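Long-range contacts in probable transcriptional regulator, LysR family protein (Rhodococcus sp., PDB 2QL3), which probably acts as a LysR-type DNA-binding transcription regulator, the present chain being its C-terminal effector-binding domain, which in the family senses a small-molecule ligand: residues G5-C11 / S35-D41; A26-Y31 / A200-F204; R47-E51 / S66-Q70; V57-L63 / V182-W188. All coordinates share one frame. Residue numbers count along the deposited sequence, not the author numbering.

Overall arrangement
All four contacts lie mainly in one lobe of a two-lobed, periplasmic-binding-protein-like domain; one end of contact 4 reaches helix 114-125. Contacts 1 and 4 build the same mixed sheet. They are joined because strand 5-11 pairs in parallel with strand 57-61, through Gly-10 to Val-57 and Ile-59. Contact 4 is the most buried. Contacts 1, 2 and 3 are partly buried. Contact 2 packs two helices on one face of the sheet, and Phe-201 reaches both Ile-7 of contact 1 and Val-57 of contact 4. Contact 3 sets helix 43-51 against a strand start and does not touch contact 2. Backbone hydrogen bonds dominate contacts 1 and 4; aromatic and aliphatic side chains dominate contacts 2 and 3.

Contact 1. Residues G5-C11 / S35-D41; sequences GPIAVGC and SVEFRED
Val-9 packs its CG2 against CG2 of Val-36, 4.0 Å away, on one face of the parallel strands 5-11 and 35-40. The strand axes approach to 4.5 Å at 23°. The register is regular, from Pro-6 beside Ser-35 to Cys-11 beside Glu-40. Both backbones are extended. Seven hydrogen bonds alternate in direction: Ser-35 N to Gly-5 O (2.9 Å), Ile-7 N to Ser-35 O (2.8 Å), Glu-37 N to Ile-7 O (2.6 Å), Val-9 N to Glu-37 O (2.8 Å), Arg-39 N to Val-9 O (3.0 Å), Cys-11 N to Arg-39 O (3.0 Å) and Asp-41 N to Cys-11 O (2.8 Å). Ile-7, Val-9, Cys-11, Val-36, Phe-38 and Glu-40 share one face. The p rotamer of Cys-11 sets SG 3.7 Å from Phe-38 CE2, a sulfur-aromatic contact. Helices 20-30 and 196-205 cover parts of this face. Pro-6, Ala-8, Ser-35, Glu-37 and Arg-39 occupy the other face. With helix 20-30, the strands form a beta-alpha-beta unit of the Rossmann-like lobe. Main-chain bonds thus fix the strand pair, while the largely apolar face packs on helices of the same chain and on the second subunit, where Phe-38 meets Phe-144 and Glu-40 hydrogen-bonds Thr-135.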
# COMPACT_ATOMS: atom_id res chain seq x y z
N GLY A 5 -13.27 -6.72 26.29
CA GLY A 5 -13.86 -7.60 25.30
C GLY A 5 -13.51 -7.19 23.87
O GLY A 5 -12.89 -6.13 23.64
N PRO A 6 -13.91 -8.03 22.90
CA PRO A 6 -13.49 -7.89 21.47
C PRO A 6 -14.26 -6.81 20.77
O PRO A 6 -15.45 -6.68 21.01
CB PRO A 6 -13.86 -9.24 20.86
CG PRO A 6 -15.05 -9.71 21.72
CD PRO A 6 -14.77 -9.21 23.10
N ILE A 7 -13.60 -6.05 19.87
CA ILE A 7 -14.32 -5.18 18.91
C ILE A 7 -13.71 -5.43 17.55
O ILE A 7 -12.50 -5.54 17.44
CB ILE A 7 -14.30 -3.63 19.26
CG1 ILE A 7 -15.00 -2.82 18.18
CG2 ILE A 7 -12.85 -3.07 19.49
CD1 ILE A 7 -14.87 -1.30 18.31
N ALA A 8 -14.54 -5.57 16.54
CA ALA A 8 -14.07 -5.66 15.13
C ALA A 8 -14.18 -4.31 14.41
O ALA A 8 -15.26 -3.74 14.27
CB ALA A 8 -14.77 -6.79 14.34
N VAL A 9 -13.01 -3.81 14.04
CA VAL A 9 -12.86 -2.52 13.34
C VAL A 9 -12.38 -2.72 11.90
O VAL A 9 -11.32 -3.32 11.61
CB VAL A 9 -11.85 -1.59 14.06
CG1 VAL A 9 -11.78 -0.20 13.34
CG2 VAL A 9 -12.18 -1.43 15.56
N GLY A 10 -13.18 -2.24 10.96
CA GLY A 10 -12.75 -2.36 9.57
C GLY A 10 -12.33 -1.01 9.05
O GLY A 10 -12.67 0.05 9.67
N CYS A 11 -11.61 -1.01 7.93
CA CYS A 11 -11.33 0.24 7.22
C CYS A 11 -10.94 0.00 5.77
O CYS A 11 -10.62 -1.14 5.42
CB CYS A 11 -10.28 1.06 7.96
SG CYS A 11 -8.63 0.50 7.76
N SER A 35 -10.03 -5.93 23.12
CA SER A 35 -9.15 -6.38 22.04
C SER A 35 -9.70 -6.03 20.65
O SER A 35 -10.89 -6.27 20.37
CB SER A 35 -8.82 -7.88 22.16
OG SER A 35 -9.96 -8.70 22.03
N VAL A 36 -8.86 -5.44 19.79
CA VAL A 36 -9.34 -5.10 18.44
C VAL A 36 -9.08 -6.12 17.36
O VAL A 36 -7.96 -6.62 17.20
CB VAL A 36 -9.06 -3.63 18.01
CG1 VAL A 36 -8.12 -2.93 18.92
CG2 VAL A 36 -8.83 -3.48 16.49
N GLU A 37 -10.15 -6.45 16.63
CA GLU A 37 -9.97 -7.30 15.46
C GLU A 37 -9.95 -6.37 14.26
O GLU A 37 -10.99 -5.81 13.88
CB GLU A 37 -11.07 -8.38 15.37
CG GLU A 37 -10.91 -9.48 16.48
CD GLU A 37 -12.07 -9.57 17.54
OE1 GLU A 37 -13.24 -9.85 17.15
OE2 GLU A 37 -11.79 -9.38 18.76
N PHE A 38 -8.78 -6.18 13.69
CA PHE A 38 -8.61 -5.19 12.65
C PHE A 38 -8.66 -5.87 11.29
O PHE A 38 -7.95 -6.85 11.06
CB PHE A 38 -7.27 -4.48 12.84
CG PHE A 38 -6.90 -3.59 11.72
CD1 PHE A 38 -5.90 -3.97 10.79
CD2 PHE A 38 -7.56 -2.37 11.54
CE1 PHE A 38 -5.55 -3.11 9.72
CE2 PHE A 38 -7.20 -1.51 10.47
CZ PHE A 38 -6.20 -1.89 9.56
N ARG A 39 -9.49 -5.34 10.39
CA ARG A 39 -9.58 -5.83 9.00
C ARG A 39 -9.60 -4.66 8.05
O ARG A 39 -10.41 -3.80 8.17
CB ARG A 39 -10.84 -6.67 8.71
CG ARG A 39 -11.37 -7.49 9.84
CD ARG A 39 -11.67 -8.94 9.45
NE ARG A 39 -11.97 -9.70 10.66
CZ ARG A 39 -11.06 -10.24 11.48
NH1 ARG A 39 -9.75 -10.15 11.21
NH2 ARG A 39 -11.47 -10.87 12.58
N GLU A 40 -8.69 -4.65 7.09
CA GLU A 40 -8.76 -3.73 5.96
C GLU A 40 -9.52 -4.41 4.86
O GLU A 40 -9.27 -5.58 4.57
CB GLU A 40 -7.35 -3.46 5.43
CG GLU A 40 -6.67 -2.34 6.10
CD GLU A 40 -5.19 -2.25 5.79
OE1 GLU A 40 -4.54 -3.32 5.67
OE2 GLU A 40 -4.67 -1.12 5.67
N ASP A 41 -10.45 -3.72 4.23
CA ASP A 41 -11.12 -4.35 3.06
C ASP A 41 -11.58 -3.37 2.07
O ASP A 41 -11.66 -2.19 2.39
CB ASP A 41 -12.24 -5.32 3.42
CG ASP A 41 -12.06 -6.64 2.72
OD1 ASP A 41 -11.74 -6.66 1.47
OD2 ASP A 41 -12.25 -7.66 3.39

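Contact 2. Residues A26-Y31 / A200-F204; sequences AFTAEY and AFIRF
This helix-helix contact belongs to one lobe of the periplasmic-binding-protein fold, where helices 20-30 and 196-205 pack beside the same sheet. The short helical segments 26-30 and 200-204 cross at 119°, with axes 10.9 Å apart. The closest CA atoms are those of Phe-27 and Phe-201, at 7.1 Å. Tyr-31 leaves helical geometry.

Most of the contact is aromatic. Phe-27, Phe-201 and Phe-204, all t at chi1, form a cluster. The edge of Phe-201 meets the face of Phe-27 in a T-shaped pair, with centroids 5.0 Å apart and planes at 72°. The edge of Phe-27 points toward the face of Phe-204 in an offset edge-to-face pair, at 6.0 Å and 67°. Tyr-31, chi1 m, places CE2 4.2 Å from Phe-204 CD1. Phe-27 and Phe-201 also reach Ile-7 of strand 5-11, which ties the cluster to the sheet.

Other contacts flank the cluster. Ala-26 CB lies 3.6 Å from Phe-204 CE2. Glu-30 OE2 lies 3.4 Å from Phe-204 CE1, near the plane of that ring.

No direct hydrogen bond joins the segments. One water bridges them: it lies 2.6 Å from Tyr-31 OH and donates to Ala-200 O at 2.8 Å.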
# COMPACT_ATOMS: atom_id res chain seq x y z
N ALA A 26 -3.93 4.42 20.69
CA ALA A 26 -4.56 5.19 21.76
C ALA A 26 -5.72 4.40 22.42
O ALA A 26 -5.87 4.39 23.66
CB ALA A 26 -5.05 6.57 21.25
N PHE A 27 -6.53 3.71 21.61
CA PHE A 27 -7.69 2.99 22.16
C PHE A 27 -7.25 1.88 23.10
O PHE A 27 -7.72 1.78 24.27
CB PHE A 27 -8.67 2.53 21.05
CG PHE A 27 -9.88 1.76 21.58
CD1 PHE A 27 -10.93 2.43 22.20
CD2 PHE A 27 -9.95 0.37 21.46
CE1 PHE A 27 -12.02 1.71 22.73
CE2 PHE A 27 -11.02 -0.34 22.00
CZ PHE A 27 -12.05 0.32 22.63
N THR A 28 -6.29 1.06 22.65
CA THR A 28 -5.89 -0.12 23.37
C THR A 28 -5.09 0.24 24.59
O THR A 28 -5.08 -0.52 25.56
CB THR A 28 -5.14 -1.17 22.48
OG1 THR A 28 -4.09 -0.55 21.71
CG2 THR A 28 -6.15 -1.87 21.59
N ALA A 29 -4.45 1.41 24.53
CA ALA A 29 -3.78 2.06 25.66
C ALA A 29 -4.80 2.56 26.68
O ALA A 29 -4.62 2.33 27.87
CB ALA A 29 -2.87 3.20 25.20
N GLU A 30 -5.89 3.21 26.26
CA GLU A 30 -6.88 3.54 27.31
C GLU A 30 -7.62 2.39 27.94
O GLU A 30 -8.01 2.48 29.12
CB GLU A 30 -7.87 4.68 27.02
CG GLU A 30 -7.93 5.53 28.41
CD GLU A 30 -9.03 6.52 28.47
OE1 GLU A 30 -9.97 6.32 29.27
OE2 GLU A 30 -8.97 7.52 27.72
N TYR A 31 -7.83 1.35 27.15
CA TYR A 31 -8.66 0.20 27.53
C TYR A 31 -7.88 -1.08 27.32
O TYR A 31 -8.08 -1.77 26.34
CB TYR A 31 -9.93 0.16 26.68
CG TYR A 31 -10.85 1.33 26.88
CD1 TYR A 31 -11.66 1.43 28.00
CD2 TYR A 31 -10.88 2.37 25.94
CE1 TYR A 31 -12.50 2.53 28.19
CE2 TYR A 31 -11.71 3.46 26.11
CZ TYR A 31 -12.51 3.55 27.22
OH TYR A 31 -13.33 4.65 27.36
N ALA A 200 -17.76 2.51 23.42
CA ALA A 200 -16.55 3.13 24.00
C ALA A 200 -15.60 3.57 22.91
O ALA A 200 -15.00 4.66 23.01
CB ALA A 200 -15.84 2.22 25.04
N PHE A 201 -15.49 2.74 21.85
CA PHE A 201 -14.62 3.06 20.70
C PHE A 201 -15.05 4.35 19.95
O PHE A 201 -14.23 5.26 19.72
CB PHE A 201 -14.50 1.88 19.73
CG PHE A 201 -13.57 2.13 18.62
CD1 PHE A 201 -12.23 1.81 18.75
CD2 PHE A 201 -14.01 2.66 17.39
CE1 PHE A 201 -11.33 1.99 17.72
CE2 PHE A 201 -13.09 2.86 16.35
CZ PHE A 201 -11.72 2.54 16.54
N ILE A 202 -16.33 4.41 19.60
CA ILE A 202 -16.90 5.52 18.94
C ILE A 202 -16.73 6.81 19.77
O ILE A 202 -16.32 7.83 19.22
CB ILE A 202 -18.41 5.27 18.61
CG1 ILE A 202 -18.54 4.10 17.62
CG2 ILE A 202 -19.09 6.61 18.13
CD1 ILE A 202 -19.94 3.37 17.57
N ARG A 203 -17.00 6.76 21.07
CA ARG A 203 -16.89 7.94 21.93
C ARG A 203 -15.41 8.35 22.04
O ARG A 203 -15.09 9.54 22.07
CB ARG A 203 -17.53 7.72 23.35
CG ARG A 203 -19.05 7.47 23.37
CD ARG A 203 -19.53 7.28 24.81
NE ARG A 203 -20.95 6.92 25.01
CZ ARG A 203 -21.44 6.35 26.13
NH1 ARG A 203 -20.61 6.04 27.13
NH2 ARG A 203 -22.73 6.07 26.27
N PHE A 204 -14.52 7.36 22.10
CA PHE A 204 -13.11 7.60 22.30
C PHE A 204 -12.48 8.26 21.06
O PHE A 204 -11.71 9.23 21.19
CB PHE A 204 -12.37 6.33 22.74
CG PHE A 204 -10.86 6.53 22.94
CD1 PHE A 204 -10.36 6.96 24.16
CD2 PHE A 204 -9.98 6.30 21.91
CE1 PHE A 204 -8.95 7.17 24.36
CE2 PHE A 204 -8.59 6.50 22.07
CZ PHE A 204 -8.08 6.94 23.31
O HOH W 1 -14.50 5.95 25.42

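Contact 3. Residues R47-E51 / S66-Q70; sequences RTQLE and SPEWQ
Here helix 43-51 of a Rossmann-like lobe packs on a type I beta turn, Ser-66 to Trp-69, that leads into strand 69-84. Trp-69 has the most surface covered. Its chi1 is m and chi2 is 14°, which carries the indole to the helix. The CA atoms of Trp-69 and Leu-50 are 9.5 Å apart, so side chains span the gap. The indole also packs on Ala-187 of strand 182-189, and its ring meets that of His-189.

Glu-51, m at chi1 and chi2, brings OE2 to 3.6 Å from Trp-69 NE1 without a hydrogen bond. The same OE2 lies 3.5 Å from Glu-68 OE1, a close pair of like charges at the exposed border.

Leu-50 and Arg-47 complete the contact. Arg-47 CA sits 3.6 Å from Trp-69 CZ2, at the ring edge, while its guanidinium turns to Asn-44. Leu-50 (chi1 t, chi2 p) makes a CH-pi contact, with CD2 3.4 Å from the centroid of the Trp-69 six-membered ring and 14° off its normal.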
# COMPACT_ATOMS: atom_id res chain seq x y z
N ARG A 47 -18.53 -3.23 3.36
CA ARG A 47 -19.97 -2.98 3.54
C ARG A 47 -20.72 -4.29 3.88
O ARG A 47 -21.59 -4.35 4.76
CB ARG A 47 -20.53 -2.33 2.25
CG ARG A 47 -22.06 -2.30 2.14
CD ARG A 47 -22.52 -1.55 0.85
NE ARG A 47 -22.74 -2.51 -0.22
CZ ARG A 47 -22.09 -2.56 -1.36
NH1 ARG A 47 -21.19 -1.58 -1.68
NH2 ARG A 47 -22.41 -3.55 -2.21
N THR A 48 -20.36 -5.32 3.13
CA THR A 48 -20.85 -6.67 3.28
C THR A 48 -20.54 -7.27 4.66
O THR A 48 -21.40 -7.89 5.28
CB THR A 48 -20.23 -7.51 2.13
OG1 THR A 48 -21.11 -7.38 1.01
CG2 THR A 48 -20.11 -8.96 2.50
N GLN A 49 -19.32 -7.08 5.14
CA GLN A 49 -18.94 -7.50 6.48
C GLN A 49 -19.71 -6.72 7.55
O GLN A 49 -20.30 -7.35 8.47
CB GLN A 49 -17.39 -7.43 6.64
CG GLN A 49 -16.74 -8.51 5.79
CD GLN A 49 -15.24 -8.27 5.45
OE1 GLN A 49 -14.76 -8.73 4.40
NE2 GLN A 49 -14.52 -7.61 6.33
N LEU A 50 -19.76 -5.40 7.43
CA LEU A 50 -20.56 -4.58 8.36
C LEU A 50 -22.06 -4.96 8.40
O LEU A 50 -22.65 -5.07 9.47
CB LEU A 50 -20.41 -3.08 8.08
CG LEU A 50 -20.75 -2.08 9.23
CD1 LEU A 50 -19.78 -2.15 10.40
CD2 LEU A 50 -20.72 -0.63 8.74
N GLU A 51 -22.68 -5.17 7.24
CA GLU A 51 -24.09 -5.61 7.22
C GLU A 51 -24.28 -6.93 7.95
O GLU A 51 -25.31 -7.12 8.61
CB GLU A 51 -24.67 -5.76 5.80
CG GLU A 51 -24.92 -4.46 5.04
CD GLU A 51 -26.17 -3.71 5.46
OE1 GLU A 51 -27.17 -4.34 5.92
OE2 GLU A 51 -26.13 -2.45 5.32
N SER A 66 -24.11 3.58 2.43
CA SER A 66 -25.55 3.45 2.64
C SER A 66 -26.06 4.49 3.62
O SER A 66 -25.40 4.81 4.61
CB SER A 66 -26.00 2.10 3.21
OG SER A 66 -24.88 1.32 3.51
N PRO A 67 -27.27 4.99 3.34
CA PRO A 67 -28.05 5.68 4.36
C PRO A 67 -28.34 4.85 5.61
O PRO A 67 -28.77 5.44 6.59
CB PRO A 67 -29.38 6.00 3.63
CG PRO A 67 -29.03 6.05 2.22
CD PRO A 67 -27.96 4.97 2.03
N GLU A 68 -28.12 3.53 5.59
CA GLU A 68 -28.39 2.67 6.77
C GLU A 68 -27.32 2.86 7.88
O GLU A 68 -27.48 2.36 9.00
CB GLU A 68 -28.50 1.17 6.38
CG GLU A 68 -29.86 0.67 5.70
CD GLU A 68 -30.14 -0.86 5.89
OE1 GLU A 68 -29.57 -1.74 5.15
OE2 GLU A 68 -30.99 -1.21 6.76
N TRP A 69 -26.22 3.56 7.54
CA TRP A 69 -25.06 3.75 8.40
C TRP A 69 -25.10 5.08 9.12
O TRP A 69 -25.27 6.12 8.52
CB TRP A 69 -23.77 3.65 7.58
CG TRP A 69 -23.49 2.22 7.02
CD1 TRP A 69 -24.37 1.15 6.96
CD2 TRP A 69 -22.28 1.78 6.40
NE1 TRP A 69 -23.77 0.07 6.35
CE2 TRP A 69 -22.48 0.42 6.01
CE3 TRP A 69 -21.05 2.39 6.14
CZ2 TRP A 69 -21.48 -0.33 5.40
CZ3 TRP A 69 -20.04 1.63 5.55
CH2 TRP A 69 -20.27 0.29 5.16
N GLN A 70 -24.98 5.02 10.42
CA GLN A 70 -24.75 6.18 11.25
C GLN A 70 -23.26 6.49 11.07
O GLN A 70 -22.45 5.57 10.93
CB GLN A 70 -25.04 5.80 12.69
CG GLN A 70 -26.50 5.52 12.98
CD GLN A 70 -27.25 6.81 13.26
OE1 GLN A 70 -27.26 7.30 14.40
NE2 GLN A 70 -27.88 7.38 12.24

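Contact 4. Residues V57-L63 / V182-W188; sequences VAIVYDL and VAVVVAW
Val-60 CG2 and Val-185 CG2 meet at 3.6 Å near the middle of this antiparallel strand pair, both residues m. Ala-58 and Ala-187 lie on the same face, with Val-60 CG2 4.2 Å from Ala-187 CB. On the other face Ile-59 CD1 touches Val-186 CG2 at 3.8 Å, and Tyr-61 CD1 touches Val-184 CG2 at 3.9 Å. The axes of strands 57-61 and 182-188 approach to 4.6 Å at 151°.

Ala-58/Ala-187 and Val-60/Val-185 are hydrogen-bonded pairs. Ala-58 N to Ala-187 O and Val-60 N to Val-185 O are both 3.0 Å. The return bonds are Ala-187 N to Ala-58 O (2.7 Å) and Val-185 N to Val-60 O (2.8 Å).

At the polar end Asp-62, centre of an inverse gamma turn, donates N to Ala-183 O at 2.8 Å. A water donates to Asp-62 O (2.8 Å) and accepts from Ala-183 N (3.1 Å).

Strand 57-61 also pairs in parallel with strand 5-11. An antiparallel strand from late in the chain inserted beside parallel ones is typical of the type II periplasmic-binding-protein fold.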
# COMPACT_ATOMS: atom_id res chain seq x y z
N VAL A 57 -17.65 -1.64 13.68
CA VAL A 57 -17.51 -0.28 13.18
C VAL A 57 -16.56 -0.30 11.98
O VAL A 57 -15.85 -1.29 11.75
CB VAL A 57 -16.99 0.73 14.27
CG1 VAL A 57 -17.95 0.81 15.46
CG2 VAL A 57 -15.60 0.36 14.76
N ALA A 58 -16.63 0.76 11.20
CA ALA A 58 -15.77 0.96 10.02
C ALA A 58 -15.24 2.41 10.06
O ALA A 58 -15.98 3.36 10.45
CB ALA A 58 -16.60 0.71 8.75
N ILE A 59 -13.98 2.57 9.67
CA ILE A 59 -13.41 3.87 9.44
C ILE A 59 -13.34 4.02 7.93
O ILE A 59 -12.65 3.27 7.25
CB ILE A 59 -11.99 3.99 10.00
CG1 ILE A 59 -11.96 3.63 11.51
CG2 ILE A 59 -11.41 5.38 9.72
CD1 ILE A 59 -12.86 4.44 12.38
N VAL A 60 -14.10 4.99 7.40
CA VAL A 60 -14.26 5.09 5.94
C VAL A 60 -14.32 6.53 5.46
O VAL A 60 -14.59 7.44 6.23
CB VAL A 60 -15.56 4.36 5.42
CG1 VAL A 60 -15.40 2.89 5.53
CG2 VAL A 60 -16.81 4.81 6.16
N TYR A 61 -14.08 6.75 4.16
CA TYR A 61 -14.48 8.02 3.59
C TYR A 61 -15.99 8.07 3.46
O TYR A 61 -16.63 7.10 3.06
CB TYR A 61 -13.88 8.25 2.21
CG TYR A 61 -12.39 8.10 2.05
CD1 TYR A 61 -11.51 9.02 2.60
CD2 TYR A 61 -11.87 7.06 1.27
CE1 TYR A 61 -10.13 8.92 2.37
CE2 TYR A 61 -10.48 6.93 1.08
CZ TYR A 61 -9.62 7.87 1.64
OH TYR A 61 -8.25 7.77 1.44
N ASP A 62 -16.59 9.22 3.76
CA ASP A 62 -18.03 9.39 3.58
C ASP A 62 -18.26 9.75 2.13
O ASP A 62 -18.47 10.93 1.78
CB ASP A 62 -18.52 10.50 4.51
CG ASP A 62 -20.03 10.68 4.52
OD1 ASP A 62 -20.83 9.85 4.00
OD2 ASP A 62 -20.41 11.73 5.05
N LEU A 63 -18.14 8.72 1.28
CA LEU A 63 -18.47 8.72 -0.16
C LEU A 63 -19.25 7.43 -0.48
O LEU A 63 -18.81 6.31 -0.17
CB LEU A 63 -17.20 8.78 -1.05
CG LEU A 63 -16.28 9.98 -0.90
CD1 LEU A 63 -14.98 9.80 -1.59
CD2 LEU A 63 -16.98 11.25 -1.40
N VAL A 182 -13.65 15.92 1.61
CA VAL A 182 -14.16 14.61 1.90
C VAL A 182 -13.89 14.32 3.35
O VAL A 182 -12.76 14.45 3.82
CB VAL A 182 -13.47 13.53 0.99
CG1 VAL A 182 -13.95 12.08 1.36
CG2 VAL A 182 -13.71 13.83 -0.47
N ALA A 183 -14.96 13.94 4.04
CA ALA A 183 -14.90 13.52 5.41
C ALA A 183 -14.48 12.07 5.51
O ALA A 183 -14.92 11.21 4.73
CB ALA A 183 -16.25 13.73 6.09
N VAL A 184 -13.59 11.82 6.46
CA VAL A 184 -13.34 10.53 7.01
C VAL A 184 -14.24 10.41 8.25
O VAL A 184 -14.23 11.28 9.17
CB VAL A 184 -11.87 10.40 7.35
CG1 VAL A 184 -11.54 8.97 7.90
CG2 VAL A 184 -11.02 10.68 6.09
N VAL A 185 -15.03 9.33 8.27
CA VAL A 185 -15.98 9.05 9.35
C VAL A 185 -15.69 7.72 10.09
O VAL A 185 -15.09 6.82 9.53
CB VAL A 185 -17.42 9.06 8.80
CG1 VAL A 185 -17.76 10.46 8.18
CG2 VAL A 185 -17.64 7.90 7.75
N VAL A 186 -16.10 7.66 11.36
CA VAL A 186 -16.43 6.35 12.02
C VAL A 186 -17.89 5.98 11.71
O VAL A 186 -18.79 6.82 11.81
CB VAL A 186 -16.11 6.32 13.54
CG1 VAL A 186 -16.99 7.33 14.38
CG2 VAL A 186 -16.24 4.86 14.10
N ALA A 187 -18.14 4.76 11.26
CA ALA A 187 -19.49 4.38 10.86
C ALA A 187 -19.96 3.08 11.48
O ALA A 187 -19.15 2.23 11.86
CB ALA A 187 -19.58 4.30 9.28
N TRP A 188 -21.26 2.94 11.66
CA TRP A 188 -21.84 1.69 12.12
C TRP A 188 -23.25 1.63 11.60
O TRP A 188 -23.80 2.63 11.20
CB TRP A 188 -21.84 1.58 13.65
CG TRP A 188 -22.67 2.62 14.36
CD1 TRP A 188 -23.94 2.49 14.81
CD2 TRP A 188 -22.27 3.97 14.65
NE1 TRP A 188 -24.37 3.67 15.40
CE2 TRP A 188 -23.37 4.60 15.32
CE3 TRP A 188 -21.09 4.71 14.43
CZ2 TRP A 188 -23.31 5.91 15.79
CZ3 TRP A 188 -21.03 6.02 14.89
CH2 TRP A 188 -22.14 6.62 15.55
O HOH W 2 -17.50 13.48 2.35